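Local coordinates for DUF1116 domain-containing protein (Enterococcus faecalis, PDB 3CLQ) that is of unknown function but belongs to the AllG family and may act as a subunit of an oxamate carbamoyltransferase, at residues Ala13-Val18 / Thr348-Pro353; Thr168-Gly173 / Thr206-Gln211; Gln285-Pro290 / Ile383-Ala388. One frame throughout, in Å; residues are numbered along the deposited sequence.

In the fold
The three contacts are separate: none touches another. Contact 1 joins helix 6-23 to strand 348-352 across 330 residues of chain, and contact 2, which brings a loop against the end of helix 195-210, is nested within the long loop it closes. Their centres lie 34 Å apart. Contact 3, where residues 285-290 meet strand 383-388, alternates with contact 1 along the chain; those two come nearest, about 12 Å between closest atoms. Contacts 2 and 3 follow in series and stand on opposite sides of the chain's centre, 37 Å between their centres. Contact 2 also borders the second subunit. No catalytic site is established, so none of the three is assigned a chemical role.

Contact 1: residues Ala13-Val18 / Thr348-Pro353; sequences ANEEAV and TTKENP
Helix 6-23 meets strand 348-352 through two unlike patches, one of methyl and methylene groups and one of charge. The packed patch centres on Thr349. CB of Thr349 is directed toward the helix, and CG2, anti to the backbone N, lies 4.0 Å from CG1 of Val18 and 4.1 Å from CB of Asn14, residues one turn apart. The Val18 and Thr349 side chains cross obliquely, and theirs are also the nearest CA atoms across the two segments, 7.0 Å apart. Val18 CG2 extends the apolar patch to CG of Lys350, at 4.2 Å. The polar ends have other partners: OG1 of Thr349 is bonded to Gly368 O, while OD1 of Asn14 takes the backbone N-H of Thr255.

On the solvent side, contact narrows to the tip of one chain. Lys350 leaves its backbone with CG in the crowded position between N and C (chi1 68°) and bends again at chi3, bringing its ammonium to the carboxylate of Glu15, itself turned back toward the strand by a bend at chi2 (68°). NZ lies 2.9 Å from Glu15 OE2, on the syn lone pair of that oxygen, and makes a weaker bond of 3.3 Å to Glu15 OE1. This forked salt bridge belongs to an exposed glutamate, so water probably weakens it.

Thr349 and Lys350 both face Thr367 of strand 363-369, a classic beta bulge, here in an edge strand of a three-stranded antiparallel sheet.

Contact 2: residues Thr168-Gly173 / Thr206-Gln211; sequences TFCPEG and TPYMVQ
A type I beta turn, Cys170 to Gly173, closed by a bond from Gly173 N to Cys170 O, belongs to the loop that leaves helix 146-168 for the short strand 174-175, and this loop lies against the last turn of helix 195-210. Tyr208 is the central side chain. Cys170 CB sits over one face of its ring, 3.6 Å from the Tyr208 centroid and 10° off the normal, which meets the geometry of a CH-pi contact. With SG anti to the backbone N, the Cys170 sulfur reaches the phenol end of the same ring, 3.6 Å from Tyr208 CE2, and its oblique position relative to the ring fits a sulfur-aromatic contact. Glu172 approaches Tyr208 tip to tip, its carboxylate plane turned steeply to the ring.

Gln211 N bonds to Tyr208 O, and Val210 O accepts a bond from Arg216 of the second subunit. Gln211, which also packs on Lys220 of the second subunit, covers the other aromatic. Its CB stands 3.7 Å from the Phe169 centroid, 9° off the ring normal. Beyond CG the Gln211 chain is extended and crosses Phe169 obliquely, ring and amide planes 56° apart, so that NE2 comes within 3.0 Å of Phe169 CD2. The backbone O of Gln211 is nearly as close, 3.1 Å from Phe169 CZ.

Contact 3: residues Gln285-Pro290 / Ile383-Ala388; sequences QRVIGP and INTAIA
Val287 packs its CB against CG2 of Ile387, 3.2 Å away, the two side chains crossing obliquely; the separation is shorter than an ordinary van der Waals approach and, at 2.50 Å resolution, evidence of tight packing rather than a precise measure of strain. The Ile387 end belongs to a beta hairpin of strands 383-388 and 396-402. Residues 285-290 also use that second strand: Ile288 pairs with Leu401 and Pro290 with Ala399 through backbone bonds, while Thr385 pairs with Gly400. The contact is therefore between two pieces of chain that share a neighbouring strand, and side chains, with carbonyl oxygens, do the touching.

Three methyl groups carry most of it. Ile387 places CG2 beside its backbone N by setting CG1 in the crowded position (chi1 70°), and this puts CG2 also 3.2 Å from the carbonyl O of Val287. CG1 of Val287, anti to its own N, reaches the other way along strand 383-388 and comes 3.4 Å from CG2 of Thr385, the two side chains crossing at about a right angle. Farther along, Ile387 CD1 lies 3.9 Å from the backbone O of Pro290. Both Val287 and Thr385 also touch Thr402.

Thr385 can turn a methyl to Val287 because its hydroxyl lies anti to the backbone N (chi1 163°). That OG1 gives its hydrogen to the carbonyl of the next residue, 3.2 Å from Ala386 O and 27° above the carbonyl plane.

Contact 1: residues Ala13-Val18 / Thr348-Pro353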
ATOM      1  N   ALA B  13     -11.321  34.174  -9.766  1.00 51.35           N
ATOM      2  CA  ALA B  13     -11.205  33.182 -10.815  1.00 50.86           C
ATOM      3  C   ALA B  13     -10.408  31.971 -10.338  1.00 51.74           C
ATOM      4  O   ALA B  13     -10.709  30.829 -10.715  1.00 52.23           O
ATOM      5  CB  ALA B  13     -10.585  33.772 -12.043  1.00 49.20           C
ATOM      6  N   ASN B  14      -9.398  32.207  -9.509  1.00 51.75           N
ATOM      7  CA  ASN B  14      -8.596  31.100  -9.024  1.00 52.72           C
ATOM      8  C   ASN B  14      -9.408  30.210  -8.081  1.00 52.89           C
ATOM      9  O   ASN B  14      -9.273  28.994  -8.103  1.00 51.82           O
ATOM     10  CB  ASN B  14      -7.291  31.598  -8.389  1.00 53.69           C
ATOM     11  CG  ASN B  14      -6.344  32.237  -9.412  1.00 54.45           C
ATOM     12  OD1 ASN B  14      -6.769  32.694 -10.477  1.00 54.88           O
ATOM     13  ND2 ASN B  14      -5.054  32.281  -9.080  1.00 54.70           N
ATOM     14  N   GLU B  15     -10.273  30.839  -7.291  1.00 53.94           N
ATOM     15  CA  GLU B  15     -11.222  30.148  -6.432  1.00 54.76           C
ATOM     16  C   GLU B  15     -12.107  29.154  -7.197  1.00 55.18           C
ATOM     17  O   GLU B  15     -12.249  27.985  -6.801  1.00 53.54           O
ATOM     18  CB  GLU B  15     -12.099  31.163  -5.712  1.00 55.71           C
ATOM     19  CG  GLU B  15     -13.149  30.536  -4.776  1.00 58.44           C
ATOM     20  CD  GLU B  15     -12.536  29.840  -3.548  1.00 59.97           C
ATOM     21  OE1 GLU B  15     -11.461  30.298  -3.079  1.00 61.03           O
ATOM     22  OE2 GLU B  15     -13.131  28.849  -3.051  1.00 60.26           O
ATOM     23  N   GLU B  16     -12.710  29.639  -8.282  1.00 56.24           N
ATOM     24  CA  GLU B  16     -13.555  28.820  -9.147  1.00 55.45           C
ATOM     25  C   GLU B  16     -12.722  27.730  -9.832  1.00 54.48           C
ATOM     26  O   GLU B  16     -13.109  26.556  -9.837  1.00 53.94           O
ATOM     27  CB  GLU B  16     -14.328  29.702 -10.149  1.00 56.64           C
ATOM     28  CG  GLU B  16     -15.221  28.985 -11.200  1.00 57.84           C
ATOM     29  CD  GLU B  16     -16.186  27.899 -10.621  1.00 59.97           C
ATOM     30  OE1 GLU B  16     -16.423  27.849  -9.385  1.00 61.00           O
ATOM     31  OE2 GLU B  16     -16.716  27.076 -11.417  1.00 59.82           O
ATOM     32  N   ALA B  17     -11.570  28.102 -10.373  1.00 53.17           N
ATOM     33  CA  ALA B  17     -10.723  27.133 -11.068  1.00 52.64           C
ATOM     34  C   ALA B  17     -10.235  26.017 -10.156  1.00 52.67           C
ATOM     35  O   ALA B  17     -10.371  24.837 -10.489  1.00 53.33           O
ATOM     36  CB  ALA B  17      -9.552  27.822 -11.720  1.00 52.91           C
ATOM     37  N   VAL B  18      -9.672  26.378  -9.003  1.00 52.17           N
ATOM     38  CA  VAL B  18      -9.159  25.373  -8.066  1.00 51.68           C
ATOM     39  C   VAL B  18     -10.278  24.544  -7.450  1.00 51.64           C
ATOM     40  O   VAL B  18     -10.063  23.388  -7.061  1.00 52.79           O
ATOM     41  CB  VAL B  18      -8.237  25.973  -6.956  1.00 51.96           C
ATOM     42  CG1 VAL B  18      -9.012  26.834  -5.980  1.00 51.28           C
ATOM     43  CG2 VAL B  18      -7.524  24.860  -6.199  1.00 52.31           C
ATOM     44  N   THR B 348       0.812  27.617  -4.534  1.00 55.37           N
ATOM     45  CA  THR B 348      -0.455  26.995  -4.903  1.00 54.63           C
ATOM     46  C   THR B 348      -1.637  27.719  -4.287  1.00 53.93           C
ATOM     47  O   THR B 348      -1.467  28.499  -3.360  1.00 54.25           O
ATOM     48  CB  THR B 348      -0.471  25.524  -4.480  1.00 54.58           C
ATOM     49  OG1 THR B 348      -0.002  25.410  -3.125  1.00 54.59           O
ATOM     50  CG2 THR B 348       0.421  24.710  -5.391  1.00 54.31           C
ATOM     51  N   THR B 349      -2.838  27.458  -4.784  1.00 53.10           N
ATOM     52  CA  THR B 349      -3.994  28.259  -4.372  1.00 53.31           C
ATOM     53  C   THR B 349      -4.629  27.851  -3.024  1.00 54.57           C
ATOM     54  O   THR B 349      -4.955  28.724  -2.204  1.00 54.05           O
ATOM     55  CB  THR B 349      -5.063  28.311  -5.477  1.00 52.51           C
ATOM     56  OG1 THR B 349      -4.443  28.600  -6.743  1.00 52.71           O
ATOM     57  CG2 THR B 349      -6.098  29.371  -5.150  1.00 51.35           C
ATOM     58  N   LYS B 350      -4.827  26.547  -2.811  1.00 55.26           N
ATOM     59  CA  LYS B 350      -5.273  26.021  -1.502  1.00 57.34           C
ATOM     60  C   LYS B 350      -5.030  24.523  -1.424  1.00 57.01           C
ATOM     61  O   LYS B 350      -4.704  23.914  -2.434  1.00 57.33           O
ATOM     62  CB  LYS B 350      -6.750  26.337  -1.198  1.00 57.90           C
ATOM     63  CG  LYS B 350      -7.763  25.626  -2.092  1.00 58.61           C
ATOM     64  CD  LYS B 350      -9.206  25.826  -1.603  1.00 58.46           C
ATOM     65  CE  LYS B 350      -9.696  27.255  -1.838  1.00 58.80           C
ATOM     66  NZ  LYS B 350     -11.167  27.354  -1.615  1.00 59.43           N
ATOM     67  N   GLU B 351      -5.162  23.950  -0.225  1.00 57.13           N
ATOM     68  CA  GLU B 351      -5.001  22.496  -0.003  1.00 57.09           C
ATOM     69  C   GLU B 351      -6.234  21.732  -0.474  1.00 56.89           C
ATOM     70  O   GLU B 351      -7.358  22.135  -0.221  1.00 58.03           O
ATOM     71  CB  GLU B 351      -4.798  22.166   1.485  1.00 56.38           C
ATOM     72  CG  GLU B 351      -3.737  22.979   2.206  1.00 57.03           C
ATOM     73  CD  GLU B 351      -3.596  22.604   3.696  1.00 57.68           C
ATOM     74  OE1 GLU B 351      -4.196  21.592   4.145  1.00 57.07           O
ATOM     75  OE2 GLU B 351      -2.878  23.335   4.427  1.00 58.62           O
ATOM     76  N   ASN B 352      -6.029  20.615  -1.154  1.00 56.66           N
ATOM     77  CA  ASN B 352      -7.126  19.713  -1.454  1.00 55.41           C
ATOM     78  C   ASN B 352      -7.474  18.858  -0.221  1.00 55.02           C
ATOM     79  O   ASN B 352      -6.706  17.978   0.155  1.00 55.26           O
ATOM     80  CB  ASN B 352      -6.704  18.818  -2.607  1.00 54.58           C
ATOM     81  CG  ASN B 352      -7.786  17.882  -3.028  1.00 54.81           C
ATOM     82  OD1 ASN B 352      -8.815  17.766  -2.355  1.00 56.57           O
ATOM     83  ND2 ASN B 352      -7.582  17.203  -4.148  1.00 53.66           N
ATOM     84  N   PRO B 353      -8.634  19.099   0.411  1.00 54.78           N
ATOM     85  CA  PRO B 353      -8.956  18.306   1.624  1.00 54.48           C
ATOM     86  C   PRO B 353      -9.244  16.805   1.368  1.00 55.07           C
ATOM     87  O   PRO B 353      -9.132  15.976   2.281  1.00 56.38           O
ATOM     88  CB  PRO B 353     -10.194  19.013   2.195  1.00 53.39           C
ATOM     89  CG  PRO B 353     -10.823  19.699   1.040  1.00 53.61           C
ATOM     90  CD  PRO B 353      -9.693  20.073   0.079  1.00 54.28           C
TER

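Contact 2: residues Thr168-Gly173 / Thr206-Gln211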
ATOM      1  N   THR B 168     -16.837  -3.864 -18.495  1.00 57.24           N
ATOM      2  CA  THR B 168     -18.289  -3.910 -18.726  1.00 56.98           C
ATOM      3  C   THR B 168     -19.028  -4.611 -17.581  1.00 56.48           C
ATOM      4  O   THR B 168     -20.232  -4.409 -17.414  1.00 56.69           O
ATOM      5  CB  THR B 168     -18.707  -4.564 -20.082  1.00 57.10           C
ATOM      6  OG1 THR B 168     -18.576  -5.987 -19.994  1.00 57.04           O
ATOM      7  CG2 THR B 168     -17.889  -4.026 -21.249  1.00 57.10           C
ATOM      8  N   PHE B 169     -18.316  -5.440 -16.818  1.00 55.75           N
ATOM      9  CA  PHE B 169     -18.852  -6.050 -15.597  1.00 55.55           C
ATOM     10  C   PHE B 169     -18.755  -5.095 -14.409  1.00 56.73           C
ATOM     11  O   PHE B 169     -18.870  -5.514 -13.261  1.00 56.73           O
ATOM     12  CB  PHE B 169     -18.131  -7.367 -15.263  1.00 54.20           C
ATOM     13  CG  PHE B 169     -18.471  -8.496 -16.192  1.00 54.27           C
ATOM     14  CD1 PHE B 169     -17.700  -8.749 -17.323  1.00 54.18           C
ATOM     15  CD2 PHE B 169     -19.586  -9.289 -15.964  1.00 53.49           C
ATOM     16  CE1 PHE B 169     -18.032  -9.773 -18.197  1.00 53.45           C
ATOM     17  CE2 PHE B 169     -19.903 -10.303 -16.820  1.00 53.08           C
ATOM     18  CZ  PHE B 169     -19.126 -10.543 -17.944  1.00 53.43           C
ATOM     19  N   CYS B 170     -18.547  -3.814 -14.676  1.00 58.95           N
ATOM     20  CA  CYS B 170     -18.289  -2.874 -13.592  1.00 60.45           C
ATOM     21  C   CYS B 170     -18.846  -1.515 -13.925  1.00 61.06           C
ATOM     22  O   CYS B 170     -18.100  -0.595 -14.220  1.00 61.27           O
ATOM     23  CB  CYS B 170     -16.784  -2.762 -13.332  1.00 60.75           C
ATOM     24  SG  CYS B 170     -16.292  -1.398 -12.230  1.00 61.86           S
ATOM     25  N   PRO B 171     -20.159  -1.366 -13.807  1.00 62.04           N
ATOM     26  CA  PRO B 171     -20.880  -0.250 -14.408  1.00 62.50           C
ATOM     27  C   PRO B 171     -20.773   1.009 -13.557  1.00 62.64           C
ATOM     28  O   PRO B 171     -21.095   2.100 -14.020  1.00 62.32           O
ATOM     29  CB  PRO B 171     -22.324  -0.744 -14.426  1.00 62.70           C
ATOM     30  CG  PRO B 171     -22.411  -1.671 -13.221  1.00 63.16           C
ATOM     31  CD  PRO B 171     -21.028  -2.249 -13.003  1.00 62.94           C
ATOM     32  N   GLU B 172     -20.336   0.844 -12.317  1.00 62.59           N
ATOM     33  CA  GLU B 172     -20.104   1.962 -11.409  1.00 63.34           C
ATOM     34  C   GLU B 172     -18.754   2.636 -11.673  1.00 62.26           C
ATOM     35  O   GLU B 172     -18.516   3.767 -11.241  1.00 62.22           O
ATOM     36  CB  GLU B 172     -20.109   1.454  -9.970  1.00 65.03           C
ATOM     37  CG  GLU B 172     -18.969   0.432  -9.675  1.00 67.58           C
ATOM     38  CD  GLU B 172     -19.386  -1.055  -9.877  1.00 69.30           C
ATOM     39  OE1 GLU B 172     -19.968  -1.412 -10.958  1.00 69.88           O
ATOM     40  OE2 GLU B 172     -19.114  -1.864  -8.942  1.00 68.83           O
ATOM     41  N   GLY B 173     -17.865   1.925 -12.360  1.00 60.76           N
ATOM     42  CA  GLY B 173     -16.513   2.381 -12.554  1.00 59.13           C
ATOM     43  C   GLY B 173     -15.670   2.271 -11.294  1.00 58.83           C
ATOM     44  O   GLY B 173     -16.173   2.003 -10.205  1.00 58.62           O
ATOM     45  N   THR B 206      -9.299  -7.643 -10.597  1.00 54.47           N
ATOM     46  CA  THR B 206      -9.368  -9.095 -10.684  1.00 54.52           C
ATOM     47  C   THR B 206     -10.790  -9.648 -10.780  1.00 54.93           C
ATOM     48  O   THR B 206     -11.097 -10.401 -11.703  1.00 55.77           O
ATOM     49  CB  THR B 206      -8.641  -9.785  -9.510  1.00 55.08           C
ATOM     50  OG1 THR B 206      -7.221  -9.613  -9.635  1.00 55.29           O
ATOM     51  CG2 THR B 206      -8.962 -11.272  -9.480  1.00 53.64           C
ATOM     52  N   PRO B 207     -11.668  -9.283  -9.829  1.00 55.33           N
ATOM     53  CA  PRO B 207     -13.016  -9.862  -9.825  1.00 55.00           C
ATOM     54  C   PRO B 207     -13.671  -9.755 -11.213  1.00 55.32           C
ATOM     55  O   PRO B 207     -14.303 -10.686 -11.693  1.00 54.27           O
ATOM     56  CB  PRO B 207     -13.780  -8.985  -8.814  1.00 55.32           C
ATOM     57  CG  PRO B 207     -12.743  -8.301  -7.985  1.00 55.17           C
ATOM     58  CD  PRO B 207     -11.449  -8.312  -8.733  1.00 55.24           C
ATOM     59  N   TYR B 208     -13.503  -8.605 -11.844  1.00 56.61           N
ATOM     60  CA  TYR B 208     -14.073  -8.356 -13.164  1.00 57.00           C
ATOM     61  C   TYR B 208     -13.404  -9.154 -14.280  1.00 56.83           C
ATOM     62  O   TYR B 208     -14.084  -9.629 -15.188  1.00 57.97           O
ATOM     63  CB  TYR B 208     -14.051  -6.858 -13.476  1.00 57.34           C
ATOM     64  CG  TYR B 208     -14.645  -6.038 -12.370  1.00 57.66           C
ATOM     65  CD1 TYR B 208     -15.855  -6.393 -11.794  1.00 57.68           C
ATOM     66  CD2 TYR B 208     -13.982  -4.923 -11.874  1.00 58.28           C
ATOM     67  CE1 TYR B 208     -16.398  -5.661 -10.759  1.00 58.03           C
ATOM     68  CE2 TYR B 208     -14.513  -4.177 -10.841  1.00 58.20           C
ATOM     69  CZ  TYR B 208     -15.727  -4.548 -10.293  1.00 58.56           C
ATOM     70  OH  TYR B 208     -16.260  -3.792  -9.272  1.00 59.00           O
HETATM   71  N   MSE B 209     -12.088  -9.310 -14.220  1.00 56.27           N
HETATM   72  CA  MSE B 209     -11.392 -10.099 -15.217  1.00 57.31           C
HETATM   73  C   MSE B 209     -11.867 -11.530 -15.153  1.00 55.36           C
HETATM   74  O   MSE B 209     -12.011 -12.195 -16.163  1.00 55.18           O
HETATM   75  CB  MSE B 209      -9.883 -10.080 -15.012  1.00 58.16           C
HETATM   76  CG  MSE B 209      -9.204  -8.737 -15.219  1.00 60.23           C
HETATM   77 SE   MSE B 209      -7.355  -8.813 -14.558  0.60 62.23          SE
HETATM   78  CE  MSE B 209      -6.579  -9.942 -15.900  1.00 62.21           C
ATOM     79  N   VAL B 210     -12.109 -12.018 -13.957  1.00 53.35           N
ATOM     80  CA  VAL B 210     -12.531 -13.391 -13.839  1.00 52.10           C
ATOM     81  C   VAL B 210     -13.916 -13.647 -14.469  1.00 51.28           C
ATOM     82  O   VAL B 210     -14.237 -14.773 -14.834  1.00 49.78           O
ATOM     83  CB  VAL B 210     -12.478 -13.810 -12.377  1.00 52.45           C
ATOM     84  CG1 VAL B 210     -13.212 -15.105 -12.150  1.00 52.40           C
ATOM     85  CG2 VAL B 210     -11.022 -13.915 -11.946  1.00 52.89           C
ATOM     86  N   GLN B 211     -14.716 -12.594 -14.622  1.00 50.84           N
ATOM     87  CA  GLN B 211     -16.075 -12.730 -15.141  1.00 51.44           C
ATOM     88  C   GLN B 211     -16.088 -12.752 -16.672  1.00 51.68           C
ATOM     89  O   GLN B 211     -17.133 -12.773 -17.325  1.00 50.93           O
ATOM     90  CB  GLN B 211     -16.941 -11.592 -14.624  1.00 51.36           C
ATOM     91  CG  GLN B 211     -17.556 -11.883 -13.282  1.00 52.57           C
ATOM     92  CD  GLN B 211     -18.320 -10.704 -12.738  1.00 53.54           C
ATOM     93  OE1 GLN B 211     -17.794  -9.940 -11.931  1.00 55.27           O
ATOM     94  NE2 GLN B 211     -19.556 -10.532 -13.188  1.00 53.25           N
TER

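Contact 3: residues Gln285-Pro290 / Ile383-Ala388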
ATOM      1  N   GLN B 285      14.869  20.922 -19.021  1.00 50.91           N
ATOM      2  CA  GLN B 285      16.012  20.971 -18.113  1.00 50.21           C
ATOM      3  C   GLN B 285      16.628  19.598 -17.804  1.00 50.37           C
ATOM      4  O   GLN B 285      16.007  18.562 -18.039  1.00 50.99           O
ATOM      5  CB  GLN B 285      15.527  21.579 -16.804  1.00 50.31           C
ATOM      6  CG  GLN B 285      14.908  22.944 -16.988  1.00 49.43           C
ATOM      7  CD  GLN B 285      15.930  23.927 -17.459  1.00 48.13           C
ATOM      8  OE1 GLN B 285      16.956  24.094 -16.817  1.00 48.00           O
ATOM      9  NE2 GLN B 285      15.675  24.569 -18.591  1.00 47.05           N
ATOM     10  N   ARG B 286      17.836  19.580 -17.252  1.00 49.97           N
ATOM     11  CA  ARG B 286      18.421  18.322 -16.816  1.00 49.70           C
ATOM     12  C   ARG B 286      17.717  17.923 -15.553  1.00 50.31           C
ATOM     13  O   ARG B 286      17.239  18.780 -14.821  1.00 50.05           O
ATOM     14  CB  ARG B 286      19.902  18.473 -16.501  1.00 50.23           C
ATOM     15  CG  ARG B 286      20.695  19.282 -17.511  1.00 50.43           C
ATOM     16  CD  ARG B 286      22.186  18.951 -17.423  1.00 51.22           C
ATOM     17  NE  ARG B 286      22.670  18.199 -18.585  1.00 52.00           N
ATOM     18  CZ  ARG B 286      22.490  16.894 -18.787  1.00 52.06           C
ATOM     19  NH1 ARG B 286      21.822  16.156 -17.915  1.00 52.91           N
ATOM     20  NH2 ARG B 286      22.974  16.322 -19.875  1.00 52.32           N
ATOM     21  N   VAL B 287      17.653  16.616 -15.309  1.00 50.83           N
ATOM     22  CA  VAL B 287      17.160  16.069 -14.061  1.00 51.47           C
ATOM     23  C   VAL B 287      18.345  15.526 -13.279  1.00 52.32           C
ATOM     24  O   VAL B 287      18.942  14.533 -13.685  1.00 52.15           O
ATOM     25  CB  VAL B 287      16.253  14.873 -14.329  1.00 51.53           C
ATOM     26  CG1 VAL B 287      15.243  14.718 -13.216  1.00 51.36           C
ATOM     27  CG2 VAL B 287      15.553  15.017 -15.656  1.00 51.91           C
ATOM     28  N   ILE B 288      18.701  16.155 -12.164  1.00 53.65           N
ATOM     29  CA  ILE B 288      19.873  15.682 -11.420  1.00 55.06           C
ATOM     30  C   ILE B 288      19.482  14.906 -10.160  1.00 55.75           C
ATOM     31  O   ILE B 288      18.623  15.347  -9.395  1.00 55.78           O
ATOM     32  CB  ILE B 288      20.919  16.812 -11.126  1.00 55.35           C
ATOM     33  CG1 ILE B 288      20.616  17.534  -9.808  1.00 56.00           C
ATOM     34  CG2 ILE B 288      21.026  17.796 -12.304  1.00 54.96           C
ATOM     35  CD1 ILE B 288      21.874  18.077  -9.069  1.00 55.11           C
ATOM     36  N   GLY B 289      20.108  13.742  -9.980  1.00 56.62           N
ATOM     37  CA  GLY B 289      19.793  12.800  -8.901  1.00 58.00           C
ATOM     38  C   GLY B 289      20.777  11.635  -8.851  1.00 59.08           C
ATOM     39  O   GLY B 289      21.774  11.632  -9.567  1.00 59.50           O
ATOM     40  N   PRO B 290      20.539  10.654  -7.971  1.00 59.70           N
ATOM     41  CA  PRO B 290      21.392   9.477  -7.981  1.00 60.40           C
ATOM     42  C   PRO B 290      21.275   8.690  -9.272  1.00 61.29           C
ATOM     43  O   PRO B 290      20.206   8.628  -9.898  1.00 60.87           O
ATOM     44  CB  PRO B 290      20.867   8.634  -6.809  1.00 59.73           C
ATOM     45  CG  PRO B 290      20.173   9.589  -5.938  1.00 60.03           C
ATOM     46  CD  PRO B 290      19.543  10.578  -6.896  1.00 60.22           C
ATOM     47  N   ILE B 383       9.760  19.263  -9.419  1.00 57.71           N
ATOM     48  CA  ILE B 383       9.231  17.995  -9.891  1.00 57.52           C
ATOM     49  C   ILE B 383      10.256  16.881  -9.771  1.00 57.91           C
ATOM     50  O   ILE B 383      11.416  17.061 -10.098  1.00 58.43           O
ATOM     51  CB  ILE B 383       8.634  18.095 -11.295  1.00 57.34           C
ATOM     52  CG1 ILE B 383       9.144  16.981 -12.174  1.00 57.19           C
ATOM     53  CG2 ILE B 383       8.960  19.414 -11.968  1.00 57.44           C
ATOM     54  CD1 ILE B 383       8.698  17.178 -13.573  1.00 58.40           C
ATOM     55  N   ASN B 384       9.837  15.743  -9.242  1.00 58.24           N
ATOM     56  CA  ASN B 384      10.709  14.581  -9.161  1.00 58.49           C
ATOM     57  C   ASN B 384      10.320  13.674 -10.312  1.00 58.51           C
ATOM     58  O   ASN B 384       9.139  13.389 -10.519  1.00 58.73           O
ATOM     59  CB  ASN B 384      10.510  13.830  -7.834  1.00 59.32           C
ATOM     60  CG  ASN B 384      11.165  14.531  -6.610  1.00 59.83           C
ATOM     61  OD1 ASN B 384      10.694  14.360  -5.461  1.00 60.37           O
ATOM     62  ND2 ASN B 384      12.261  15.271  -6.838  1.00 58.85           N
ATOM     63  N   THR B 385      11.300  13.217 -11.069  1.00 58.13           N
ATOM     64  CA  THR B 385      11.019  12.435 -12.258  1.00 57.85           C
ATOM     65  C   THR B 385      12.175  11.480 -12.520  1.00 57.67           C
ATOM     66  O   THR B 385      13.270  11.636 -11.947  1.00 57.73           O
ATOM     67  CB  THR B 385      10.808  13.351 -13.485  1.00 58.59           C
ATOM     68  OG1 THR B 385      10.917  12.579 -14.682  1.00 60.68           O
ATOM     69  CG2 THR B 385      11.873  14.433 -13.551  1.00 58.30           C
ATOM     70  N   ALA B 386      11.932  10.486 -13.372  1.00 57.03           N
ATOM     71  CA  ALA B 386      12.981   9.553 -13.770  1.00 57.54           C
ATOM     72  C   ALA B 386      13.972  10.216 -14.724  1.00 57.76           C
ATOM     73  O   ALA B 386      13.569  11.014 -15.577  1.00 57.15           O
ATOM     74  CB  ALA B 386      12.369   8.318 -14.429  1.00 57.36           C
ATOM     75  N   ILE B 387      15.259   9.893 -14.585  1.00 58.04           N
ATOM     76  CA  ILE B 387      16.236  10.296 -15.602  1.00 58.64           C
ATOM     77  C   ILE B 387      16.430   9.192 -16.660  1.00 57.74           C
ATOM     78  O   ILE B 387      16.602   8.016 -16.340  1.00 57.88           O
ATOM     79  CB  ILE B 387      17.561  10.846 -14.990  1.00 59.57           C
ATOM     80  CG1 ILE B 387      18.375   9.763 -14.323  1.00 60.21           C
ATOM     81  CG2 ILE B 387      17.275  11.851 -13.881  1.00 59.95           C
ATOM     82  CD1 ILE B 387      19.350  10.341 -13.331  1.00 60.42           C
ATOM     83  N   ALA B 388      16.350   9.573 -17.928  1.00 56.42           N
ATOM     84  CA  ALA B 388      16.305   8.601 -19.010  1.00 55.45           C
ATOM     85  C   ALA B 388      17.507   8.772 -19.914  1.00 54.72           C
ATOM     86  O   ALA B 388      17.911   9.894 -20.201  1.00 55.56           O
ATOM     87  CB  ALA B 388      15.031   8.777 -19.809  1.00 55.09           C
TER